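Local coordinates for petrobactin biosynthesis protein AsbB (PDB 3TO3), which catalyses the ATP-dependent condensation of spermidine with citryl-spermidine intermediates in the biosynthesis of the siderophore petrobactin, and forms a homodimer, at residues Leu12-Ser17 and Lys131-Gln136; Leu35-Ile40 and Leu584-Pro589; Phe78-Ile83 and Leu512-Val517; Val203-Glu208 and Thr481-Thr486; Lys314-Ala319 and Lys485-Gly490. All blocks are in the same frame, centred on the assembly; numbering follows the deposited sequence.

Contact 1 of 5, residues Leu12-Ser17 and Lys131-Gln136; sequences LKAIES and KDTIAQ
Thr133 holds CG2 anti to its own nitrogen while OG1 lies beside that nitrogen (chi1 -68°), which sends the methyl across to the end of helix 6-15 and leaves the hydroxyl to bond Ile129 O one turn back in helix 115-138. The methyl ends at Ala14: CG2 of Thr133 is 3.2 Å from Ala14 O and 4.1 Å from Ala14 CB. Ile15 turns CG1 beside its backbone nitrogen and bends again at chi2 (-49°), and its CD1 comes within 4.2 Å of Thr133 CG2, the two side chains crossing at about a right angle. One residue further along helix 115-138, the backbone of Ile134 receives Ala14 CB, 4.0 Å from Ile134 CA, with Ile134 CG1 at 4.4 Å. The small alanine lets the two backbones approach to 5.4 Å between the CA atoms of Ala14 and Ile134. The carbonyl touched by the threonine methyl is satisfied locally, at the turn that follows helix 6-15: Ser17 N and Ser17 OG both reach Ala14 O from the same face of its plane, the hydroxyl at 2.9 Å. Ser17 OG also caps Asp19 N at the start of helix 18-37, while Ile15 O and Ser17 O accept from Gln264 of the second subunit. This is buried helix-helix packing centred on Ala14 and the Thr133 methyl, set at an N-capped turn between successive helices and beside the dimer interface.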
# COMPACT_ATOMS: atom_id res chain seq x y z
N LEU B 12 15.09 -15.08 6.79
CA LEU B 12 14.57 -16.10 7.69
C LEU B 12 15.46 -16.30 8.91
O LEU B 12 14.97 -16.32 10.03
CB LEU B 12 14.37 -17.41 6.97
CG LEU B 12 13.09 -17.45 6.15
CD1 LEU B 12 12.92 -18.84 5.55
CD2 LEU B 12 11.94 -17.11 7.06
N LYS B 13 16.77 -16.42 8.70
CA LYS B 13 17.70 -16.53 9.81
C LYS B 13 17.61 -15.32 10.74
O LYS B 13 17.66 -15.44 11.97
CB LYS B 13 19.14 -16.74 9.32
CG LYS B 13 19.40 -18.14 8.77
CD LYS B 13 20.89 -18.40 8.57
CE LYS B 13 21.14 -19.75 7.88
NZ LYS B 13 22.51 -19.85 7.25
N ALA B 14 17.47 -14.13 10.17
CA ALA B 14 17.37 -12.95 11.02
C ALA B 14 16.12 -13.00 11.89
O ALA B 14 16.17 -12.70 13.09
CB ALA B 14 17.39 -11.67 10.19
N ILE B 15 14.99 -13.36 11.28
CA ILE B 15 13.73 -13.41 12.02
C ILE B 15 13.79 -14.46 13.09
O ILE B 15 13.21 -14.29 14.16
CB ILE B 15 12.49 -13.74 11.15
CG1 ILE B 15 12.26 -12.67 10.12
CG2 ILE B 15 11.26 -13.74 12.02
CD1 ILE B 15 12.29 -11.31 10.74
N GLU B 16 14.51 -15.56 12.80
CA GLU B 16 14.55 -16.71 13.71
C GLU B 16 15.58 -16.51 14.79
O GLU B 16 15.78 -17.40 15.61
CB GLU B 16 14.90 -18.00 12.96
CG GLU B 16 13.78 -18.67 12.19
CD GLU B 16 14.32 -19.59 11.08
OE1 GLU B 16 15.53 -19.51 10.76
OE2 GLU B 16 13.55 -20.40 10.51
N SER B 17 16.30 -15.39 14.77
CA SER B 17 17.46 -15.24 15.63
C SER B 17 17.15 -14.48 16.91
O SER B 17 16.00 -14.11 17.16
CB SER B 17 18.54 -14.47 14.90
OG SER B 17 18.27 -13.08 14.98
N LYS B 131 12.07 -4.68 9.80
CA LYS B 131 13.22 -4.09 9.16
C LYS B 131 14.44 -3.95 10.08
O LYS B 131 15.57 -4.08 9.60
CB LYS B 131 12.89 -2.76 8.50
CG LYS B 131 12.34 -2.94 7.09
CD LYS B 131 10.81 -2.91 7.08
CE LYS B 131 10.28 -2.87 5.64
NZ LYS B 131 8.82 -2.61 5.54
N ASP B 132 14.24 -3.68 11.38
CA ASP B 132 15.41 -3.46 12.19
C ASP B 132 16.08 -4.78 12.58
O ASP B 132 17.31 -4.84 12.71
CB ASP B 132 15.18 -2.57 13.40
CG ASP B 132 16.51 -2.15 14.06
OD1 ASP B 132 17.47 -1.78 13.33
OD2 ASP B 132 16.60 -2.19 15.30
N THR B 133 15.28 -5.83 12.75
CA THR B 133 15.81 -7.17 12.99
C THR B 133 16.83 -7.58 11.92
O THR B 133 17.88 -8.09 12.23
CB THR B 133 14.70 -8.23 13.03
OG1 THR B 133 13.88 -8.03 14.18
CG2 THR B 133 15.30 -9.64 13.06
N ILE B 134 16.51 -7.35 10.65
CA ILE B 134 17.45 -7.70 9.58
C ILE B 134 18.73 -6.85 9.68
O ILE B 134 19.86 -7.34 9.53
CB ILE B 134 16.81 -7.49 8.19
CG1 ILE B 134 15.54 -8.33 8.08
CG2 ILE B 134 17.79 -7.90 7.07
CD1 ILE B 134 14.51 -7.77 7.15
N ALA B 135 18.56 -5.56 9.97
CA ALA B 135 19.75 -4.72 10.11
C ALA B 135 20.65 -5.14 11.32
O ALA B 135 21.86 -5.27 11.18
CB ALA B 135 19.40 -3.25 10.17
N GLN B 136 20.05 -5.33 12.50
CA GLN B 136 20.81 -5.75 13.69
C GLN B 136 21.45 -7.11 13.43
O GLN B 136 22.54 -7.39 13.91
CB GLN B 136 19.92 -5.83 14.93
CG GLN B 136 19.28 -4.51 15.32
CD GLN B 136 20.30 -3.43 15.55
OE1 GLN B 136 21.34 -3.68 16.17
NE2 GLN B 136 20.05 -2.24 15.03

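Contact 2 of 5, residues Leu35-Ile40 and Leu584-Pro589; sequences LIYEGI and LVHEVP
The Tyr37 ring has His586 CE1 standing over the centre of one face, 3.7 Å above its plane, and the imidazole in turn has Glu38 CA over one of its own faces, with Tyr37 CE2 at the imidazole edge, in its plane. The pair is T-shaped, His586 giving the edge and Tyr37 the face, with planes at 85° and centroids 4.8 Å apart. Glu38 CA makes a CH-pi contact 4.0 Å from the His586 ring centroid, and CE1 of the imidazole also lies 3.1 Å from Tyr37 O. His586 CG sits between its backbone nitrogen and carbonyl carbon (chi1 71°), which raises the ring from strand 585-589 into the angle between the Tyr37 ring and the Glu38 backbone. Helix 18-37 ends here in a Schellman motif, with Gly39 at positive phi, and the strand that packs on this C-terminus pairs antiparallel with strand 566-570 in a two-stranded sheet. Two residues along, Val588 brings CG1 to 3.2 Å from Tyr37 OH and 3.7 Å from Tyr37 CZ. That hydroxyl bonds Phe78 O. The Glu38 chain runs extended past the imidazole, CG 4.1 Å from His586 NE2, to a carboxylate held by Tyr163 OH and the backbone nitrogens of Thr573 and Lys574.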
# COMPACT_ATOMS: atom_id res chain seq x y z
N LEU B 35 4.09 6.22 25.47
CA LEU B 35 2.67 6.21 25.86
C LEU B 35 2.50 6.78 27.28
O LEU B 35 1.59 7.55 27.54
CB LEU B 35 2.06 4.82 25.75
CG LEU B 35 1.93 4.19 24.36
CD1 LEU B 35 1.50 2.75 24.49
CD2 LEU B 35 0.95 4.94 23.51
N ILE B 36 3.41 6.43 28.19
CA ILE B 36 3.35 6.97 29.53
C ILE B 36 3.80 8.43 29.54
O ILE B 36 3.11 9.28 30.10
CB ILE B 36 4.20 6.18 30.50
CG1 ILE B 36 3.82 4.71 30.47
CG2 ILE B 36 4.07 6.73 31.94
CD1 ILE B 36 4.74 3.87 31.35
N TYR B 37 4.94 8.72 28.91
CA TYR B 37 5.46 10.09 28.91
C TYR B 37 4.40 11.10 28.43
O TYR B 37 4.24 12.14 29.02
CB TYR B 37 6.71 10.22 28.03
CG TYR B 37 7.41 11.58 28.08
CD1 TYR B 37 7.71 12.20 29.31
CD2 TYR B 37 7.78 12.24 26.92
CE1 TYR B 37 8.33 13.42 29.36
CE2 TYR B 37 8.43 13.45 26.96
CZ TYR B 37 8.70 14.04 28.18
OH TYR B 37 9.34 15.25 28.22
N GLU B 38 3.71 10.81 27.34
CA GLU B 38 2.80 11.80 26.76
C GLU B 38 1.43 11.74 27.43
O GLU B 38 0.53 12.46 27.06
CB GLU B 38 2.64 11.56 25.25
CG GLU B 38 3.92 11.69 24.48
CD GLU B 38 3.78 11.49 22.96
OE1 GLU B 38 2.64 11.53 22.41
OE2 GLU B 38 4.84 11.30 22.31
N GLY B 39 1.27 10.83 28.39
CA GLY B 39 0.02 10.69 29.11
C GLY B 39 -1.08 10.03 28.29
O GLY B 39 -2.23 10.18 28.61
N ILE B 40 -0.74 9.33 27.22
CA ILE B 40 -1.76 8.64 26.44
C ILE B 40 -2.40 7.55 27.31
O ILE B 40 -3.60 7.28 27.20
CB ILE B 40 -1.17 8.04 25.15
CG1 ILE B 40 -0.71 9.17 24.23
CG2 ILE B 40 -2.20 7.15 24.43
CD1 ILE B 40 0.26 8.74 23.18
N LEU B 584 -2.14 18.11 21.25
CA LEU B 584 -0.83 17.72 20.69
C LEU B 584 0.39 18.13 21.52
O LEU B 584 1.53 17.92 21.13
CB LEU B 584 -0.67 18.09 19.23
CG LEU B 584 -0.86 16.85 18.35
CD1 LEU B 584 -1.79 15.81 19.03
CD2 LEU B 584 -1.39 17.23 16.96
N VAL B 585 0.14 18.78 22.65
CA VAL B 585 1.21 19.33 23.44
C VAL B 585 1.06 18.84 24.88
O VAL B 585 -0.05 18.60 25.35
CB VAL B 585 1.07 20.85 23.33
CG1 VAL B 585 0.78 21.48 24.69
CG2 VAL B 585 2.27 21.46 22.60
N HIS B 586 2.15 18.63 25.60
CA HIS B 586 2.00 18.33 27.02
C HIS B 586 3.09 19.01 27.83
O HIS B 586 4.16 19.30 27.32
CB HIS B 586 1.93 16.82 27.31
CG HIS B 586 3.23 16.09 27.11
ND1 HIS B 586 3.85 15.38 28.12
CD2 HIS B 586 4.01 15.94 26.02
CE1 HIS B 586 4.95 14.82 27.65
NE2 HIS B 586 5.08 15.16 26.38
N GLU B 587 2.78 19.30 29.09
CA GLU B 587 3.65 20.08 29.92
C GLU B 587 4.71 19.21 30.58
O GLU B 587 4.38 18.18 31.17
CB GLU B 587 2.84 20.78 31.00
CG GLU B 587 3.65 21.79 31.79
CD GLU B 587 2.92 22.27 33.01
OE1 GLU B 587 1.87 21.68 33.31
OE2 GLU B 587 3.39 23.22 33.68
N VAL B 588 5.96 19.62 30.46
CA VAL B 588 7.09 18.86 31.00
C VAL B 588 8.00 19.76 31.82
O VAL B 588 8.08 20.96 31.58
CB VAL B 588 7.91 18.21 29.87
CG1 VAL B 588 7.03 17.26 29.05
CG2 VAL B 588 8.54 19.27 28.98
N PRO B 589 8.68 19.20 32.83
CA PRO B 589 9.56 20.09 33.59
C PRO B 589 10.82 20.41 32.77
O PRO B 589 11.23 19.68 31.87
CB PRO B 589 9.89 19.27 34.84
CG PRO B 589 9.91 17.84 34.32
CD PRO B 589 8.81 17.79 33.25

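Contact 3 of 5, residues Phe78-Ile83 and Leu512-Val517; sequences FGRISI and LFLFNV
A wider pi-type turn in helix 502-528, a long helix of the FhuF-like region, presents Leu514 to Phe78, in the loop leading into strand 81-83 of the N-terminal antiparallel sheet. The contact is buried and carried by Phe78, whose ring lies flat against Leu514. Leu514 CB stands over the centre of one ring face, 4.0 Å from the Phe78 centroid and 10° off its normal, a CH-pi contact. The leucine branch continues toward the root of the ring: CG is 3.8 Å from Phe78 CG, and CD1 is 3.9 Å from Phe78 CB. Leu514 CG is anti to the backbone nitrogen (chi1 -169°), which carries the branch in this direction. At the far end of the ring, Phe78 CZ touches Phe513 CB at 3.8 Å. Strand 566-570 adds Phe567, which touches both Phe78 and Leu514, and Tyr37 of helix 18-37 also packs on Leu514. Farther along the helix, Asn516 OD1 bonds the hydroxyl of Tyr391, an ATP-binding residue. The pi-type turn itself is marked by the backbone bond from Val517 N to Leu512 O. Arg80 bends at chi2 and chi3, laying its guanidinium beside the helix. NH2 makes a salt bridge with Glu519 OE1, while Leu514 O lies at the guanidinium edge near its plane, 3.4 Å from Arg80 NH1.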
# COMPACT_ATOMS: atom_id res chain seq x y z
N PHE B 78 13.67 16.55 31.47
CA PHE B 78 12.33 16.77 30.91
C PHE B 78 11.26 15.82 31.36
O PHE B 78 10.22 15.73 30.71
CB PHE B 78 12.38 16.82 29.38
CG PHE B 78 13.28 17.89 28.88
CD1 PHE B 78 12.86 19.20 28.88
CD2 PHE B 78 14.59 17.61 28.51
CE1 PHE B 78 13.69 20.21 28.46
CE2 PHE B 78 15.42 18.64 28.09
CZ PHE B 78 14.97 19.93 28.08
N GLY B 79 11.48 15.17 32.50
CA GLY B 79 10.56 14.15 32.98
C GLY B 79 10.44 12.94 32.08
O GLY B 79 9.46 12.21 32.17
N ARG B 80 11.41 12.69 31.21
CA ARG B 80 11.31 11.52 30.33
C ARG B 80 11.21 10.23 31.17
O ARG B 80 11.75 10.13 32.28
CB ARG B 80 12.51 11.43 29.42
CG ARG B 80 12.70 12.56 28.45
CD ARG B 80 11.94 12.32 27.22
NE ARG B 80 12.28 11.06 26.56
CZ ARG B 80 13.24 10.92 25.64
NH1 ARG B 80 14.00 11.96 25.28
NH2 ARG B 80 13.45 9.73 25.10
N ILE B 81 10.51 9.26 30.62
CA ILE B 81 10.32 7.97 31.24
C ILE B 81 11.34 7.01 30.67
O ILE B 81 11.48 6.89 29.45
CB ILE B 81 8.90 7.43 30.92
CG1 ILE B 81 7.84 8.42 31.38
CG2 ILE B 81 8.66 6.05 31.56
CD1 ILE B 81 7.85 8.68 32.86
N SER B 82 12.06 6.33 31.54
CA SER B 82 12.91 5.24 31.11
C SER B 82 12.30 3.96 31.60
O SER B 82 12.02 3.86 32.77
CB SER B 82 14.31 5.36 31.73
OG SER B 82 14.93 6.56 31.37
N ILE B 83 12.08 2.98 30.72
CA ILE B 83 11.58 1.68 31.19
C ILE B 83 12.77 0.69 31.28
O ILE B 83 13.38 0.38 30.27
CB ILE B 83 10.50 1.08 30.26
CG1 ILE B 83 9.21 1.94 30.23
CG2 ILE B 83 10.17 -0.34 30.68
CD1 ILE B 83 8.53 2.09 31.58
N LEU B 512 16.23 21.00 19.96
CA LEU B 512 17.64 20.87 20.33
C LEU B 512 17.89 19.98 21.56
O LEU B 512 18.79 19.13 21.53
CB LEU B 512 18.27 22.25 20.54
CG LEU B 512 19.78 22.27 20.80
CD1 LEU B 512 20.62 21.70 19.61
CD2 LEU B 512 20.23 23.70 21.16
N PHE B 513 17.12 20.18 22.63
CA PHE B 513 17.42 19.60 23.94
C PHE B 513 16.65 18.33 24.21
O PHE B 513 17.22 17.26 24.19
CB PHE B 513 17.23 20.61 25.07
CG PHE B 513 18.33 21.64 25.15
CD1 PHE B 513 19.62 21.31 24.82
CD2 PHE B 513 18.06 22.94 25.53
CE1 PHE B 513 20.65 22.24 24.88
CE2 PHE B 513 19.07 23.87 25.58
CZ PHE B 513 20.37 23.52 25.25
N LEU B 514 15.35 18.45 24.41
CA LEU B 514 14.51 17.32 24.75
C LEU B 514 14.68 16.12 23.80
O LEU B 514 14.94 15.03 24.26
CB LEU B 514 13.04 17.76 24.87
CG LEU B 514 12.03 16.78 25.47
CD1 LEU B 514 10.74 17.48 25.90
CD2 LEU B 514 11.71 15.69 24.48
N PHE B 515 14.55 16.31 22.49
CA PHE B 515 14.63 15.15 21.56
C PHE B 515 16.02 14.85 21.02
O PHE B 515 16.18 13.90 20.27
CB PHE B 515 13.68 15.31 20.35
CG PHE B 515 12.23 15.26 20.71
CD1 PHE B 515 11.69 14.13 21.30
CD2 PHE B 515 11.40 16.37 20.47
CE1 PHE B 515 10.34 14.09 21.65
CE2 PHE B 515 10.04 16.34 20.81
CZ PHE B 515 9.51 15.21 21.41
N ASN B 516 17.01 15.66 21.36
CA ASN B 516 18.31 15.45 20.79
C ASN B 516 19.46 15.43 21.83
O ASN B 516 19.91 14.37 22.22
CB ASN B 516 18.49 16.53 19.73
CG ASN B 516 19.83 16.52 19.10
OD1 ASN B 516 20.53 15.52 19.11
ND2 ASN B 516 20.22 17.67 18.53
N VAL B 517 19.84 16.60 22.35
CA VAL B 517 21.02 16.71 23.22
C VAL B 517 20.77 15.99 24.53
O VAL B 517 21.70 15.54 25.17
CB VAL B 517 21.41 18.21 23.46
CG1 VAL B 517 22.30 18.36 24.64
CG2 VAL B 517 22.09 18.82 22.24

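Contact 4 of 5, residues Val203-Glu208 and Thr481-Thr486; sequences VGYENE and TKMHKT
Tyr205 and Met483 bring their backbones to 5.5 Å between CA atoms, the first from a type II beta turn closed by Asn207 N to Gly204 O, the second from the irregular chain just ahead of helix 485-488. Tyr205 carries CG anti to its nitrogen (chi1 -179°), which swings the ring out of the turn and across the selenomethionine chain at about a right angle. Met483 CG lies over one ring face, displaced toward the rim; it is 3.5 Å from Tyr205 CD2 and makes a CH-pi contact with the ring. The opposite face is covered from within the turn by Glu206 CG, 3.7 Å above the plane. Beyond CG the Met483 chain is extended, and it passes alongside the CD2 side of the ring. SE is 3.6 Å from Tyr205 CD2 and stands oblique to the face, 44° off the normal: a Met-aromatic contact in which selenium takes the place of sulfur. This surface contact joins the turn linking strand 201-203 to helix 208-219 with the chain leading into helix 485-488, and helix 315-333 lies against both, its Ser320 touching Met483. Past the selenomethionine, His484 is the N-cap of helix 485-488: ND1 accepts from Thr486 N at 3.1 Å, the donor 31° out of the imidazole plane. At the other end of the tyrosine, the hydroxyl passes 3.9 Å from Lys482 CB.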
# COMPACT_ATOMS: atom_id res chain seq x y z
N VAL B 203 12.39 25.10 -12.06
CA VAL B 203 13.55 25.26 -11.23
C VAL B 203 13.07 26.00 -9.98
O VAL B 203 11.98 26.58 -9.98
CB VAL B 203 14.54 26.05 -12.06
CG1 VAL B 203 15.31 27.06 -11.24
CG2 VAL B 203 15.39 25.08 -12.88
N GLY B 204 13.83 25.93 -8.91
CA GLY B 204 13.51 26.69 -7.71
C GLY B 204 13.46 28.21 -7.95
O GLY B 204 14.02 28.72 -8.90
N TYR B 205 12.80 28.93 -7.05
CA TYR B 205 12.63 30.36 -7.19
C TYR B 205 14.00 31.02 -7.40
O TYR B 205 14.94 30.81 -6.60
CB TYR B 205 11.95 30.92 -5.92
CG TYR B 205 11.69 32.42 -5.94
CD1 TYR B 205 10.76 32.97 -6.83
CD2 TYR B 205 12.34 33.27 -5.06
CE1 TYR B 205 10.51 34.34 -6.87
CE2 TYR B 205 12.10 34.65 -5.08
CZ TYR B 205 11.18 35.17 -5.98
OH TYR B 205 10.94 36.52 -6.02
N GLU B 206 14.11 31.79 -8.49
CA GLU B 206 15.30 32.57 -8.83
C GLU B 206 16.57 31.74 -8.96
O GLU B 206 17.68 32.27 -8.83
CB GLU B 206 15.53 33.67 -7.79
CG GLU B 206 14.50 34.79 -7.88
CD GLU B 206 14.80 35.93 -6.91
OE1 GLU B 206 14.03 36.92 -6.92
OE2 GLU B 206 15.80 35.82 -6.15
N ASN B 207 16.40 30.45 -9.21
CA ASN B 207 17.50 29.50 -9.30
C ASN B 207 17.96 29.17 -10.73
O ASN B 207 18.85 28.37 -10.92
CB ASN B 207 17.12 28.21 -8.55
CG ASN B 207 18.32 27.33 -8.26
OD1 ASN B 207 19.32 27.76 -7.69
ND2 ASN B 207 18.23 26.09 -8.69
N GLU B 208 17.33 29.76 -11.74
CA GLU B 208 17.68 29.45 -13.14
C GLU B 208 19.17 29.47 -13.50
O GLU B 208 19.66 28.56 -14.16
CB GLU B 208 16.90 30.33 -14.13
CG GLU B 208 15.39 30.27 -13.96
CD GLU B 208 14.83 31.27 -12.94
OE1 GLU B 208 15.63 31.93 -12.21
OE2 GLU B 208 13.58 31.40 -12.90
N THR B 481 5.75 34.55 -0.56
CA THR B 481 4.50 34.67 -1.27
C THR B 481 4.72 34.77 -2.77
O THR B 481 3.83 34.41 -3.56
CB THR B 481 3.75 35.88 -0.73
OG1 THR B 481 3.22 35.53 0.56
CG2 THR B 481 2.63 36.28 -1.66
N LYS B 482 5.89 35.24 -3.17
CA LYS B 482 6.23 35.33 -4.59
C LYS B 482 6.75 34.04 -5.24
O LYS B 482 6.80 33.94 -6.48
CB LYS B 482 7.19 36.51 -4.82
CG LYS B 482 6.45 37.85 -4.85
CD LYS B 482 7.30 38.98 -5.35
CE LYS B 482 6.52 40.29 -5.29
NZ LYS B 482 5.53 40.45 -6.39
N MSE B 483 7.18 33.08 -4.41
CA MSE B 483 7.83 31.82 -4.84
C MSE B 483 6.96 30.63 -5.28
O MSE B 483 7.39 29.80 -6.10
CB MSE B 483 8.74 31.34 -3.72
CG MSE B 483 9.52 32.49 -3.14
SE MSE B 483 10.99 31.83 -2.10
CE MSE B 483 11.66 33.57 -1.44
N HIS B 484 5.82 30.47 -4.64
CA HIS B 484 4.89 29.41 -4.99
C HIS B 484 3.46 29.81 -4.65
O HIS B 484 3.20 30.43 -3.61
CB HIS B 484 5.28 28.08 -4.30
CG HIS B 484 4.63 26.88 -4.90
ND1 HIS B 484 3.45 26.35 -4.43
CD2 HIS B 484 4.97 26.12 -5.97
CE1 HIS B 484 3.09 25.32 -5.17
NE2 HIS B 484 4.00 25.16 -6.11
N LYS B 485 2.53 29.41 -5.50
CA LYS B 485 1.11 29.68 -5.28
C LYS B 485 0.57 29.17 -3.92
O LYS B 485 -0.42 29.69 -3.42
CB LYS B 485 0.30 29.17 -6.47
CG LYS B 485 -1.14 28.79 -6.18
CD LYS B 485 -1.94 28.72 -7.48
CE LYS B 485 -2.08 30.10 -8.13
NZ LYS B 485 -2.67 30.06 -9.50
N THR B 486 1.21 28.18 -3.32
CA THR B 486 0.76 27.69 -2.01
C THR B 486 1.08 28.66 -0.86
O THR B 486 0.30 28.76 0.09
CB THR B 486 1.30 26.25 -1.67
OG1 THR B 486 0.73 25.28 -2.55
CG2 THR B 486 0.95 25.87 -0.23

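Contact 5 of 5, residues Lys314-Ala319 and Lys485-Gly490; sequences KPYSVA and KTYANG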
# COMPACT_ATOMS: atom_id res chain seq x y z
N LYS B 314 7.51 18.39 -0.55
CA LYS B 314 6.51 19.43 -0.80
C LYS B 314 7.03 20.39 -1.89
O LYS B 314 8.13 20.97 -1.77
CB LYS B 314 6.15 20.20 0.49
CG LYS B 314 5.63 19.37 1.66
CD LYS B 314 4.25 18.81 1.37
CE LYS B 314 3.42 18.57 2.64
NZ LYS B 314 2.01 18.11 2.35
N PRO B 315 6.24 20.56 -2.98
CA PRO B 315 6.57 21.47 -4.08
C PRO B 315 6.91 22.89 -3.60
O PRO B 315 7.88 23.49 -4.09
CB PRO B 315 5.29 21.48 -4.91
CG PRO B 315 4.71 20.10 -4.67
CD PRO B 315 4.99 19.82 -3.22
N TYR B 316 6.14 23.44 -2.66
CA TYR B 316 6.44 24.77 -2.22
C TYR B 316 7.83 24.81 -1.55
O TYR B 316 8.56 25.78 -1.72
CB TYR B 316 5.34 25.38 -1.35
CG TYR B 316 4.94 24.52 -0.19
CD1 TYR B 316 5.63 24.61 1.02
CD2 TYR B 316 3.87 23.63 -0.29
CE1 TYR B 316 5.27 23.82 2.10
CE2 TYR B 316 3.50 22.83 0.79
CZ TYR B 316 4.21 22.94 1.99
OH TYR B 316 3.88 22.17 3.07
N SER B 317 8.21 23.75 -0.84
CA SER B 317 9.48 23.76 -0.12
C SER B 317 10.68 23.50 -1.04
O SER B 317 11.74 24.02 -0.83
CB SER B 317 9.45 22.81 1.08
OG SER B 317 9.73 21.51 0.68
N VAL B 318 10.48 22.70 -2.09
CA VAL B 318 11.47 22.57 -3.14
C VAL B 318 11.71 23.94 -3.81
O VAL B 318 12.86 24.32 -4.08
CB VAL B 318 11.00 21.54 -4.19
CG1 VAL B 318 11.83 21.66 -5.48
CG2 VAL B 318 11.07 20.12 -3.61
N ALA B 319 10.64 24.69 -4.02
CA ALA B 319 10.71 25.97 -4.72
C ALA B 319 11.50 27.02 -3.92
O ALA B 319 12.22 27.84 -4.50
CB ALA B 319 9.33 26.48 -5.03
N LYS B 485 2.53 29.41 -5.50
CA LYS B 485 1.11 29.68 -5.28
C LYS B 485 0.57 29.17 -3.92
O LYS B 485 -0.42 29.69 -3.42
CB LYS B 485 0.30 29.17 -6.47
CG LYS B 485 -1.14 28.79 -6.18
CD LYS B 485 -1.94 28.72 -7.48
CE LYS B 485 -2.08 30.10 -8.13
NZ LYS B 485 -2.67 30.06 -9.50
N THR B 486 1.21 28.18 -3.32
CA THR B 486 0.76 27.69 -2.01
C THR B 486 1.08 28.66 -0.86
O THR B 486 0.30 28.76 0.09
CB THR B 486 1.30 26.25 -1.67
OG1 THR B 486 0.73 25.28 -2.55
CG2 THR B 486 0.95 25.87 -0.23
N TYR B 487 2.21 29.37 -0.94
CA TYR B 487 2.61 30.40 0.04
C TYR B 487 1.70 31.63 -0.03
O TYR B 487 1.34 32.23 0.99
CB TYR B 487 4.05 30.88 -0.23
CG TYR B 487 5.11 29.88 0.12
CD1 TYR B 487 5.08 29.21 1.35
CD2 TYR B 487 6.13 29.58 -0.76
CE1 TYR B 487 6.04 28.27 1.69
CE2 TYR B 487 7.13 28.63 -0.42
CZ TYR B 487 7.06 27.99 0.80
OH TYR B 487 8.02 27.06 1.15
N ALA B 488 1.35 32.00 -1.26
CA ALA B 488 0.55 33.18 -1.50
C ALA B 488 -0.90 33.02 -1.01
O ALA B 488 -1.55 34.01 -0.69
CB ALA B 488 0.58 33.53 -3.00
N ASN B 489 -1.40 31.79 -0.99
CA ASN B 489 -2.75 31.51 -0.51
C ASN B 489 -2.74 31.06 0.95
O ASN B 489 -3.80 30.84 1.56
CB ASN B 489 -3.45 30.45 -1.37
CG ASN B 489 -3.55 30.86 -2.84
OD1 ASN B 489 -3.62 32.04 -3.17
ND2 ASN B 489 -3.56 29.86 -3.72
N GLY B 490 -1.54 30.95 1.51
CA GLY B 490 -1.36 30.46 2.87
C GLY B 490 -1.59 31.49 3.96
O GLY B 490 -1.68 32.69 3.69
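Aromatic contacts dominate between Tyr316 and Tyr487, which form an offset edge-to-face pair with planes at 73° and centroids 5.4 Å apart. Tyr316 supplies the edge, CD1 lying 3.7 Å from Tyr487 CZ. Its CB also sits over the Tyr487 face, toward the rim, in a CH-pi contact 4.1 Å from the ring centroid. Tyr316 CG occupies the position between nitrogen and carbonyl carbon (chi1 53°), setting the ring across the end of Tyr487 and beside Thr486. The aliphatic part of the contact comes from the threonine methyl, with Thr486 CG2 3.7 Å from Tyr316 CD2. The contact joins the first turn of helix 315-333, from the IucA/IucC family region, to the short helix 485-488 of the FhuF-like region, and Phe495 packs its ring against both tyrosines. Among polar groups, Tyr487 OH meets the Tyr316 ring at its edge, in plane, and is hydrogen-bonded to Ser320 OG, which also bonds Tyr316 O. Lys314, at the N-cap position, gives its carbonyl to two donors of the opening helical turn, Val318 N and Ser317 OG, the latter at 3.0 Å. The Ser317 side chain is about 5 Å from that of the ATP-binding Glu462.

Overall arrangement
Contacts 2 and 3 form one cluster, their centres 11 Å apart, tied by Tyr37 OH to Phe78 O at 2.7 Å. Contacts 4 and 5 form another: with centres 8 Å apart they share Lys485 and Thr486, and Tyr205 N meets Ala319 O at 2.8 Å. The bound ATP lies about 10 Å from the Arg80 side chain of contact 3 and about 9 Å from that of Ser317 in contact 5. The centres of these two contacts are 33 Å apart, on opposite sides of the chain's centre. Contact 1 stands apart beside the second subunit, its centre 28 Å from that of contact 3 and 45 Å from that of contact 4, away from the nucleotide site.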